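Local coordinates for dopamine N-acetyltransferase-like Protein (PDB 6V3T) that binds acetyl-CoA and probably transfers its acetyl group, or a longer acyl chain from other acyl-CoAs, to the amine of serotonin and related arylalkylamines, at residues P26-C34 with N93-L103; L174-Y184 with H202-K210. All coordinates share one frame; numbering follows the deposited sequence.

Interaction 1. Residues P26-C34 with N93-L103; sequences PLNASVGLC and NIKYQRIFGLL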
loop_
_atom_site.group_PDB
_atom_site.type_symbol
_atom_site.label_atom_id
_atom_site.label_comp_id
_atom_site.label_asym_id
_atom_site.label_seq_id
_atom_site.Cartn_x
_atom_site.Cartn_y
_atom_site.Cartn_z
ATOM N N PRO A 26 -1.847 -9.813 -3.025
ATOM C CA PRO A 26 -1.812 -10.323 -4.399
ATOM C C PRO A 26 -0.472 -10.255 -5.141
ATOM O O PRO A 26 -0.004 -11.277 -5.560
ATOM C CB PRO A 26 -2.809 -9.409 -5.123
ATOM C CG PRO A 26 -3.820 -9.079 -4.053
ATOM C CD PRO A 26 -3.028 -8.977 -2.769
ATOM N N LEU A 27 0.082 -9.062 -5.323
ATOM C CA LEU A 27 1.350 -8.869 -6.066
ATOM C C LEU A 27 2.451 -9.721 -5.433
ATOM O O LEU A 27 3.001 -10.561 -6.133
ATOM C CB LEU A 27 1.735 -7.394 -6.033
ATOM C CG LEU A 27 2.982 -7.051 -6.836
ATOM C CD1 LEU A 27 2.891 -7.650 -8.229
ATOM C CD2 LEU A 27 3.175 -5.544 -6.904
ATOM N N ASN A 28 2.725 -9.489 -4.151
ATOM C CA ASN A 28 3.694 -10.238 -3.311
ATOM C C ASN A 28 3.590 -11.723 -3.638
ATOM O O ASN A 28 4.615 -12.326 -3.964
ATOM C CB ASN A 28 3.415 -10.017 -1.825
ATOM C CG ASN A 28 4.268 -10.884 -0.931
ATOM O OD1 ASN A 28 4.284 -12.095 -1.075
ATOM N ND2 ASN A 28 4.970 -10.271 0.001
ATOM N N ALA A 29 2.379 -12.271 -3.536
ATOM C CA ALA A 29 2.061 -13.698 -3.767
ATOM C C ALA A 29 2.626 -14.149 -5.114
ATOM O O ALA A 29 3.283 -15.204 -5.141
ATOM C CB ALA A 29 0.574 -13.920 -3.713
ATOM N N SER A 30 2.395 -13.373 -6.177
ATOM C CA SER A 30 2.667 -13.789 -7.579
ATOM C C SER A 30 4.176 -13.860 -7.848
ATOM O O SER A 30 4.538 -14.440 -8.893
ATOM C CB SER A 30 1.982 -12.894 -8.573
ATOM O OG SER A 30 2.627 -11.636 -8.669
ATOM N N VAL A 31 5.009 -13.274 -6.971
ATOM C CA VAL A 31 6.503 -13.352 -7.036
ATOM C C VAL A 31 7.040 -14.058 -5.782
ATOM O O VAL A 31 8.143 -14.623 -5.870
ATOM C CB VAL A 31 7.164 -11.967 -7.209
ATOM C CG1 VAL A 31 6.473 -11.118 -8.265
ATOM C CG2 VAL A 31 7.259 -11.197 -5.902
ATOM N N GLY A 32 6.318 -13.984 -4.657
ATOM C CA GLY A 32 6.668 -14.639 -3.381
ATOM C C GLY A 32 7.933 -14.057 -2.783
ATOM O O GLY A 32 8.988 -14.679 -2.949
ATOM N N LEU A 33 7.835 -12.895 -2.130
ATOM C CA LEU A 33 8.971 -12.209 -1.454
ATOM C C LEU A 33 8.941 -12.525 0.044
ATOM O O LEU A 33 9.993 -12.904 0.571
ATOM C CB LEU A 33 8.870 -10.702 -1.699
ATOM C CG LEU A 33 10.143 -9.897 -1.434
ATOM C CD1 LEU A 33 11.138 -10.049 -2.570
ATOM C CD2 LEU A 33 9.824 -8.431 -1.225
ATOM N N CYS A 34 7.784 -12.371 0.697
ATOM C CA CYS A 34 7.617 -12.488 2.174
ATOM C C CYS A 34 6.621 -13.604 2.501
ATOM O O CYS A 34 5.830 -13.963 1.609
ATOM C CB CYS A 34 7.144 -11.172 2.780
ATOM S SG CYS A 34 7.936 -9.717 2.045
ATOM N N ASN A 93 18.081 -7.940 -5.418
ATOM C CA ASN A 93 17.080 -8.995 -5.129
ATOM C C ASN A 93 16.022 -8.944 -6.230
ATOM O O ASN A 93 15.271 -7.963 -6.287
ATOM C CB ASN A 93 16.505 -8.826 -3.728
ATOM C CG ASN A 93 15.386 -9.796 -3.414
ATOM O OD1 ASN A 93 14.815 -10.419 -4.310
ATOM N ND2 ASN A 93 15.057 -9.919 -2.139
ATOM N N ILE A 94 15.994 -9.977 -7.069
ATOM C CA ILE A 94 15.305 -9.971 -8.389
ATOM C C ILE A 94 13.803 -9.814 -8.130
ATOM O O ILE A 94 13.196 -8.939 -8.752
ATOM C CB ILE A 94 15.662 -11.236 -9.205
ATOM C CG1 ILE A 94 17.176 -11.503 -9.229
ATOM C CG2 ILE A 94 15.082 -11.140 -10.614
ATOM C CD1 ILE A 94 17.678 -12.501 -8.187
ATOM N N LYS A 95 13.262 -10.574 -7.175
ATOM C CA LYS A 95 11.834 -10.531 -6.752
ATOM C C LYS A 95 11.426 -9.090 -6.448
ATOM O O LYS A 95 10.373 -8.638 -6.963
ATOM C CB LYS A 95 11.628 -11.429 -5.531
ATOM C CG LYS A 95 11.723 -12.904 -5.874
ATOM C CD LYS A 95 11.534 -13.873 -4.750
ATOM C CE LYS A 95 11.050 -15.198 -5.286
ATOM N NZ LYS A 95 11.655 -16.372 -4.635
ATOM N N TYR A 96 12.246 -8.409 -5.645
ATOM C CA TYR A 96 12.009 -7.033 -5.141
ATOM C C TYR A 96 11.904 -6.075 -6.328
ATOM O O TYR A 96 11.025 -5.200 -6.316
ATOM C CB TYR A 96 13.123 -6.616 -4.180
ATOM C CG TYR A 96 12.910 -5.266 -3.551
ATOM C CD1 TYR A 96 13.211 -4.105 -4.246
ATOM C CD2 TYR A 96 12.400 -5.142 -2.266
ATOM C CE1 TYR A 96 13.015 -2.854 -3.685
ATOM C CE2 TYR A 96 12.201 -3.898 -1.689
ATOM C CZ TYR A 96 12.507 -2.751 -2.404
ATOM O OH TYR A 96 12.303 -1.513 -1.872
ATOM N N GLN A 97 12.785 -6.238 -7.315
ATOM C CA GLN A 97 12.813 -5.397 -8.542
ATOM C C GLN A 97 11.518 -5.603 -9.330
ATOM O O GLN A 97 11.055 -4.646 -9.958
ATOM C CB GLN A 97 14.029 -5.698 -9.427
ATOM C CG GLN A 97 15.129 -4.651 -9.317
ATOM C CD GLN A 97 16.181 -5.043 -8.311
ATOM O OE1 GLN A 97 16.098 -4.745 -7.119
ATOM N NE2 GLN A 97 17.184 -5.751 -8.793
ATOM N N ARG A 98 10.965 -6.810 -9.307
ATOM C CA ARG A 98 9.758 -7.153 -10.097
ATOM C C ARG A 98 8.567 -6.438 -9.454
ATOM O O ARG A 98 7.861 -5.705 -10.167
ATOM C CB ARG A 98 9.659 -8.676 -10.212
ATOM C CG ARG A 98 10.904 -9.278 -10.849
ATOM C CD ARG A 98 10.845 -10.774 -11.037
ATOM N NE ARG A 98 11.276 -11.188 -12.366
ATOM C CZ ARG A 98 11.173 -12.428 -12.834
ATOM N NH1 ARG A 98 11.578 -12.707 -14.062
ATOM N NH2 ARG A 98 10.663 -13.386 -12.077
ATOM N N ILE A 99 8.430 -6.545 -8.137
ATOM C CA ILE A 99 7.361 -5.834 -7.388
ATOM C C ILE A 99 7.536 -4.329 -7.596
ATOM O O ILE A 99 6.677 -3.709 -8.236
ATOM C CB ILE A 99 7.379 -6.187 -5.894
ATOM C CG1 ILE A 99 7.044 -7.660 -5.648
ATOM C CG2 ILE A 99 6.442 -5.262 -5.142
ATOM C CD1 ILE A 99 6.889 -8.026 -4.189
ATOM N N PHE A 100 8.598 -3.753 -7.049
ATOM C CA PHE A 100 8.706 -2.287 -6.865
ATOM C C PHE A 100 9.086 -1.590 -8.172
ATOM O O PHE A 100 8.812 -0.380 -8.318
ATOM C CB PHE A 100 9.671 -1.996 -5.730
ATOM C CG PHE A 100 9.082 -2.313 -4.386
ATOM C CD1 PHE A 100 8.022 -1.589 -3.897
ATOM C CD2 PHE A 100 9.567 -3.338 -3.613
ATOM C CE1 PHE A 100 7.471 -1.871 -2.658
ATOM C CE2 PHE A 100 9.022 -3.609 -2.368
ATOM C CZ PHE A 100 7.974 -2.875 -1.896
ATOM N N GLY A 101 9.686 -2.321 -9.108
ATOM C CA GLY A 101 9.935 -1.815 -10.469
ATOM C C GLY A 101 8.633 -1.435 -11.132
ATOM O O GLY A 101 8.546 -0.311 -11.652
ATOM N N LEU A 102 7.658 -2.350 -11.079
ATOM C CA LEU A 102 6.269 -2.161 -11.578
ATOM C C LEU A 102 5.645 -0.948 -10.886
ATOM O O LEU A 102 5.181 -0.031 -11.595
ATOM C CB LEU A 102 5.450 -3.423 -11.289
ATOM C CG LEU A 102 3.958 -3.321 -11.603
ATOM C CD1 LEU A 102 3.733 -3.169 -13.099
ATOM C CD2 LEU A 102 3.203 -4.530 -11.065
ATOM N N LEU A 103 5.627 -0.950 -9.554
ATOM C CA LEU A 103 4.999 0.137 -8.764
ATOM C C LEU A 103 5.618 1.486 -9.163
ATOM O O LEU A 103 4.865 2.392 -9.579
ATOM C CB LEU A 103 5.178 -0.163 -7.277
ATOM C CG LEU A 103 4.393 -1.373 -6.771
ATOM C CD1 LEU A 103 4.503 -1.505 -5.269
ATOM C CD2 LEU A 103 2.928 -1.285 -7.161
#

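Interaction 2. Residues L174-Y184 with H202-K210; sequences LGFITEKCVTY and HDYYKVMTK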
loop_
_atom_site.group_PDB
_atom_site.type_symbol
_atom_site.label_atom_id
_atom_site.label_comp_id
_atom_site.label_asym_id
_atom_site.label_seq_id
_atom_site.Cartn_x
_atom_site.Cartn_y
_atom_site.Cartn_z
ATOM N N LEU A 174 -15.531 5.092 -1.895
ATOM C CA LEU A 174 -15.263 6.474 -1.399
ATOM C C LEU A 174 -15.130 7.452 -2.580
ATOM O O LEU A 174 -14.876 8.634 -2.326
ATOM C CB LEU A 174 -14.000 6.478 -0.535
ATOM C CG LEU A 174 -14.104 5.776 0.818
ATOM C CD1 LEU A 174 -12.725 5.438 1.365
ATOM C CD2 LEU A 174 -14.860 6.624 1.821
ATOM N N GLY A 175 -15.285 6.977 -3.821
ATOM C CA GLY A 175 -15.391 7.815 -5.034
ATOM C C GLY A 175 -14.046 8.090 -5.691
ATOM O O GLY A 175 -13.946 9.050 -6.457
ATOM N N PHE A 176 -13.041 7.264 -5.435
ATOM C CA PHE A 176 -11.714 7.366 -6.082
ATOM C C PHE A 176 -11.843 7.070 -7.581
ATOM O O PHE A 176 -12.617 6.185 -7.978
ATOM C CB PHE A 176 -10.720 6.405 -5.436
ATOM C CG PHE A 176 -10.130 6.916 -4.155
ATOM C CD1 PHE A 176 -10.946 7.322 -3.115
ATOM C CD2 PHE A 176 -8.758 7.001 -3.996
ATOM C CE1 PHE A 176 -10.396 7.802 -1.935
ATOM C CE2 PHE A 176 -8.212 7.475 -2.816
ATOM C CZ PHE A 176 -9.031 7.877 -1.788
ATOM N N ILE A 177 -11.051 7.795 -8.369
ATOM C CA ILE A 177 -10.910 7.667 -9.846
ATOM C C ILE A 177 -9.700 6.775 -10.138
ATOM O O ILE A 177 -8.703 6.896 -9.418
ATOM C CB ILE A 177 -10.759 9.081 -10.445
ATOM C CG1 ILE A 177 -12.111 9.790 -10.518
ATOM C CG2 ILE A 177 -10.063 9.062 -11.798
ATOM C CD1 ILE A 177 -13.054 9.213 -11.554
ATOM N N THR A 178 -9.782 5.933 -11.168
ATOM C CA THR A 178 -8.635 5.143 -11.692
ATOM C C THR A 178 -7.786 6.034 -12.604
ATOM O O THR A 178 -8.307 6.495 -13.642
ATOM C CB THR A 178 -9.088 3.875 -12.424
ATOM O OG1 THR A 178 -9.569 2.958 -11.444
ATOM C CG2 THR A 178 -7.972 3.223 -13.209
ATOM N N GLU A 179 -6.529 6.260 -12.212
ATOM C CA GLU A 179 -5.527 7.066 -12.954
ATOM C C GLU A 179 -4.898 6.206 -14.048
ATOM O O GLU A 179 -4.937 6.613 -15.210
ATOM C CB GLU A 179 -4.438 7.564 -12.006
ATOM C CG GLU A 179 -4.934 8.569 -10.993
ATOM C CD GLU A 179 -5.283 9.933 -11.561
ATOM O OE1 GLU A 179 -5.003 10.168 -12.751
ATOM O OE2 GLU A 179 -5.823 10.761 -10.810
ATOM N N LYS A 180 -4.313 5.073 -13.670
ATOM C CA LYS A 180 -3.781 4.071 -14.623
ATOM C C LYS A 180 -4.289 2.681 -14.240
ATOM O O LYS A 180 -4.314 2.353 -13.058
ATOM C CB LYS A 180 -2.252 4.088 -14.667
ATOM C CG LYS A 180 -1.657 3.004 -15.556
ATOM C CD LYS A 180 -0.367 3.376 -16.220
ATOM C CE LYS A 180 -0.534 4.110 -17.526
ATOM N NZ LYS A 180 -0.443 3.226 -18.706
ATOM N N CYS A 181 -4.674 1.898 -15.234
ATOM C CA CYS A 181 -5.061 0.483 -15.073
ATOM C C CYS A 181 -4.092 -0.375 -15.890
ATOM O O CYS A 181 -3.896 -0.067 -17.090
ATOM C CB CYS A 181 -6.500 0.264 -15.515
ATOM S SG CYS A 181 -7.145 -1.332 -14.966
ATOM N N VAL A 182 -3.492 -1.380 -15.248
ATOM C CA VAL A 182 -2.448 -2.256 -15.847
ATOM C C VAL A 182 -2.717 -3.704 -15.441
ATOM O O VAL A 182 -2.836 -3.981 -14.223
ATOM C CB VAL A 182 -1.022 -1.825 -15.448
ATOM C CG1 VAL A 182 -0.866 -1.623 -13.950
ATOM C CG2 VAL A 182 0.021 -2.804 -15.956
ATOM N N THR A 183 -2.758 -4.583 -16.447
ATOM C CA THR A 183 -2.989 -6.045 -16.330
ATOM C C THR A 183 -1.675 -6.742 -15.966
ATOM O O THR A 183 -0.705 -6.565 -16.711
ATOM C CB THR A 183 -3.547 -6.583 -17.650
ATOM O OG1 THR A 183 -3.787 -5.463 -18.506
ATOM C CG2 THR A 183 -4.809 -7.389 -17.444
ATOM N N TYR A 184 -1.659 -7.514 -14.877
ATOM C CA TYR A 184 -0.480 -8.276 -14.386
ATOM C C TYR A 184 0.033 -9.252 -15.454
ATOM O O TYR A 184 1.256 -9.512 -15.509
ATOM C CB TYR A 184 -0.844 -9.057 -13.128
ATOM C CG TYR A 184 -1.169 -8.213 -11.925
ATOM C CD1 TYR A 184 -0.216 -7.403 -11.334
ATOM C CD2 TYR A 184 -2.423 -8.257 -11.345
ATOM C CE1 TYR A 184 -0.503 -6.643 -10.211
ATOM C CE2 TYR A 184 -2.726 -7.509 -10.220
ATOM C CZ TYR A 184 -1.765 -6.698 -9.648
ATOM O OH TYR A 184 -2.071 -5.961 -8.540
ATOM N N HIS A 202 -7.702 -11.033 -8.871
ATOM C CA HIS A 202 -6.780 -9.866 -8.932
ATOM C C HIS A 202 -6.035 -9.857 -10.267
ATOM O O HIS A 202 -4.824 -10.138 -10.269
ATOM C CB HIS A 202 -5.853 -9.911 -7.727
ATOM C CG HIS A 202 -6.609 -9.979 -6.448
ATOM N ND1 HIS A 202 -6.031 -10.308 -5.269
ATOM C CD2 HIS A 202 -7.907 -9.776 -6.161
ATOM C CE1 HIS A 202 -6.928 -10.287 -4.298
ATOM N NE2 HIS A 202 -8.090 -9.973 -4.815
ATOM N N ASP A 203 -6.744 -9.546 -11.352
ATOM C CA ASP A 203 -6.245 -9.682 -12.747
ATOM C C ASP A 203 -5.537 -8.394 -13.182
ATOM O O ASP A 203 -4.974 -8.399 -14.301
ATOM C CB ASP A 203 -7.375 -9.994 -13.738
ATOM C CG ASP A 203 -8.207 -11.226 -13.418
ATOM O OD1 ASP A 203 -7.678 -12.136 -12.737
ATOM O OD2 ASP A 203 -9.387 -11.264 -13.855
ATOM N N TYR A 204 -5.585 -7.326 -12.369
ATOM C CA TYR A 204 -4.986 -6.009 -12.717
ATOM C C TYR A 204 -4.790 -5.119 -11.484
ATOM O O TYR A 204 -5.478 -5.295 -10.459
ATOM C CB TYR A 204 -5.840 -5.314 -13.776
ATOM C CG TYR A 204 -7.311 -5.263 -13.461
ATOM C CD1 TYR A 204 -8.122 -6.367 -13.556
ATOM C CD2 TYR A 204 -7.910 -4.098 -13.068
ATOM C CE1 TYR A 204 -9.472 -6.322 -13.255
ATOM C CE2 TYR A 204 -9.265 -4.024 -12.788
ATOM C CZ TYR A 204 -10.055 -5.141 -12.874
ATOM O OH TYR A 204 -11.382 -5.065 -12.582
ATOM N N TYR A 205 -3.847 -4.180 -11.620
ATOM C CA TYR A 205 -3.411 -3.193 -10.594
ATOM C C TYR A 205 -3.847 -1.804 -11.063
ATOM O O TYR A 205 -3.586 -1.429 -12.237
ATOM C CB TYR A 205 -1.899 -3.307 -10.369
ATOM C CG TYR A 205 -1.148 -2.069 -9.930
ATOM C CD1 TYR A 205 -1.471 -1.385 -8.767
ATOM C CD2 TYR A 205 -0.039 -1.633 -10.636
ATOM C CE1 TYR A 205 -0.745 -0.277 -8.346
ATOM C CE2 TYR A 205 0.700 -0.533 -10.230
ATOM C CZ TYR A 205 0.346 0.153 -9.083
ATOM O OH TYR A 205 1.080 1.242 -8.700
ATOM N N LYS A 206 -4.550 -1.091 -10.186
ATOM C CA LYS A 206 -5.010 0.286 -10.442
ATOM C C LYS A 206 -4.293 1.213 -9.482
ATOM O O LYS A 206 -4.273 0.898 -8.275
ATOM C CB LYS A 206 -6.506 0.428 -10.198
ATOM C CG LYS A 206 -7.401 -0.046 -11.325
ATOM C CD LYS A 206 -8.830 -0.115 -10.871
ATOM C CE LYS A 206 -9.822 -0.254 -11.994
ATOM N NZ LYS A 206 -11.191 -0.099 -11.464
ATOM N N VAL A 207 -3.728 2.295 -10.012
ATOM C CA VAL A 207 -3.441 3.530 -9.235
ATOM C C VAL A 207 -4.745 4.331 -9.201
ATOM O O VAL A 207 -5.346 4.531 -10.266
ATOM C CB VAL A 207 -2.255 4.318 -9.818
ATOM C CG1 VAL A 207 -2.082 5.670 -9.144
ATOM C CG2 VAL A 207 -0.970 3.519 -9.704
ATOM N N MET A 208 -5.184 4.700 -8.000
ATOM C CA MET A 208 -6.496 5.337 -7.746
ATOM C C MET A 208 -6.275 6.553 -6.855
ATOM O O MET A 208 -5.307 6.573 -6.091
ATOM C CB MET A 208 -7.471 4.360 -7.083
ATOM C CG MET A 208 -7.627 3.068 -7.867
ATOM S SD MET A 208 -8.898 1.943 -7.239
ATOM C CE MET A 208 -10.371 2.712 -7.925
ATOM N N THR A 209 -7.171 7.520 -6.963
ATOM C CA THR A 209 -6.934 8.925 -6.585
ATOM C C THR A 209 -8.262 9.583 -6.219
ATOM O O THR A 209 -9.267 9.310 -6.906
ATOM C CB THR A 209 -6.233 9.634 -7.745
ATOM O OG1 THR A 209 -4.849 9.611 -7.404
ATOM C CG2 THR A 209 -6.727 11.045 -7.991
ATOM N N LYS A 210 -8.246 10.437 -5.197
ATOM C CA LYS A 210 -9.349 11.377 -4.916
ATOM C C LYS A 210 -8.757 12.721 -4.521
ATOM O O LYS A 210 -7.697 12.725 -3.863
ATOM C CB LYS A 210 -10.250 10.843 -3.807
ATOM C CG LYS A 210 -11.673 11.374 -3.872
ATOM C CD LYS A 210 -12.489 11.027 -2.661
ATOM C CE LYS A 210 -13.846 11.695 -2.655
ATOM N NZ LYS A 210 -14.234 12.068 -1.273
#

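Interaction 1. Residues P26-C34 with N93-L103
Ile-99 packs against Leu-27 and Val-31 in an apolar helix-to-helix contact, where the short helix 26-31 runs roughly antiparallel to the start of helix 94-108, at 146° with the segment axes 10.0 Å apart. The two branches of Ile-99 serve different partners. With CG1 anti to the carbonyl carbon (chi1 -65°) and the chain extended beyond it, Ile-99 CD1 reaches the backbone of Asn-28, 4.0 Å from its CA, and also meets Val-31 CG2 at 3.6 Å. Ile-99 CG2, the second branch, meets Leu-27 CD2 at 3.7 Å. Leu-27 also spreads its two methyls over Leu-102 and Leu-103, one helical turn further on. Past Gly-32, which leaves the helix with positive phi, Leu-33 lies alongside Lys-95 in the opposite direction, its CD1 against Lys-95 CB and near Tyr-96, and Cys-34 is joined to Cys-40 by a disulfide. No hydrogen bond joins the two segments. Cutting Ile-99 back to an alanine would probably open a gap between Leu-27 and Val-31 and remove a side chain that touches the bound acetyl-CoA. Helix 41-52 receives Leu-33 and Phe-100 on Leu-43, and helix 80-90 receives Tyr-96 on Met-88.

Interaction 2. Residues L174-Y184 with H202-K210
Lys-210 lays its CB over the face of the Phe-176 ring, 3.6 Å from the centroid and 13° off the normal, a CH-pi contact in which the two side chains cross at about a right angle. The edge of that ring faces the backbone of Met-208, while the amine of Lys-210 goes on to a salt bridge with Glu-147. Further along, the extended Lys-206 chain crosses Thr-178 almost squarely, its CG 3.8 Å from Thr-178 CG2. Glu-179, bent at chi2 (-71°), brings CG and the OE2 side of its carboxylate obliquely against Thr-209; OE1 forms a salt bridge with Lys-115 and OE2 a hydrogen bond with Tyr-116 OH. Val-182 sets CG1 against Tyr-205 CD2 at 3.4 Å. The Tyr-184 ring stands across the base of Tyr-205, with one face over Tyr-205 N and its edge toward His-202 O, and its hydroxyl bonds to Thr-163 O. Cys-181 SG approaches the Tyr-204 ring obliquely, 4.5 Å from its centroid.

Backbone bonds hold this antiparallel pairing: Ile-177 N to Thr-209 O is 2.8 Å, and Tyr-205 N to Val-182 O, also 2.8 Å, is nearly straight at 170°. Between them Glu-179 and Lys-180 both face Val-207, a classic beta bulge. Strand 204-211 lies between 157-162 and the outermost strand 177-183, the 5-7-6 strand order at the C-terminal end of the GNAT acetyltransferase fold.

Overall arrangement
Interaction 1 and interaction 2 have centres 18 Å apart and touch at three places. Leu-27 CD1 lies 4.1 Å from Tyr-184 CE1, Leu-103 CD2 lies 3.5 Å from Tyr-205 OH, and Pro-26 packs on His-202. Helix 94-108 thus belongs to both: one side of it packs on helix 26-31, while Leu-103, Val-106 and Asn-107 meet Tyr-205 of the paired strands. Both contacts border the cofactor pocket. The side chain of Ile-99 is about 4 Å from the bound acetyl-CoA and that of His-202 about 6 Å. Thr-163, which binds acetyl-CoA, has its side chain about 3 Å from that of Tyr-184 and about 5 Å from that of Leu-27.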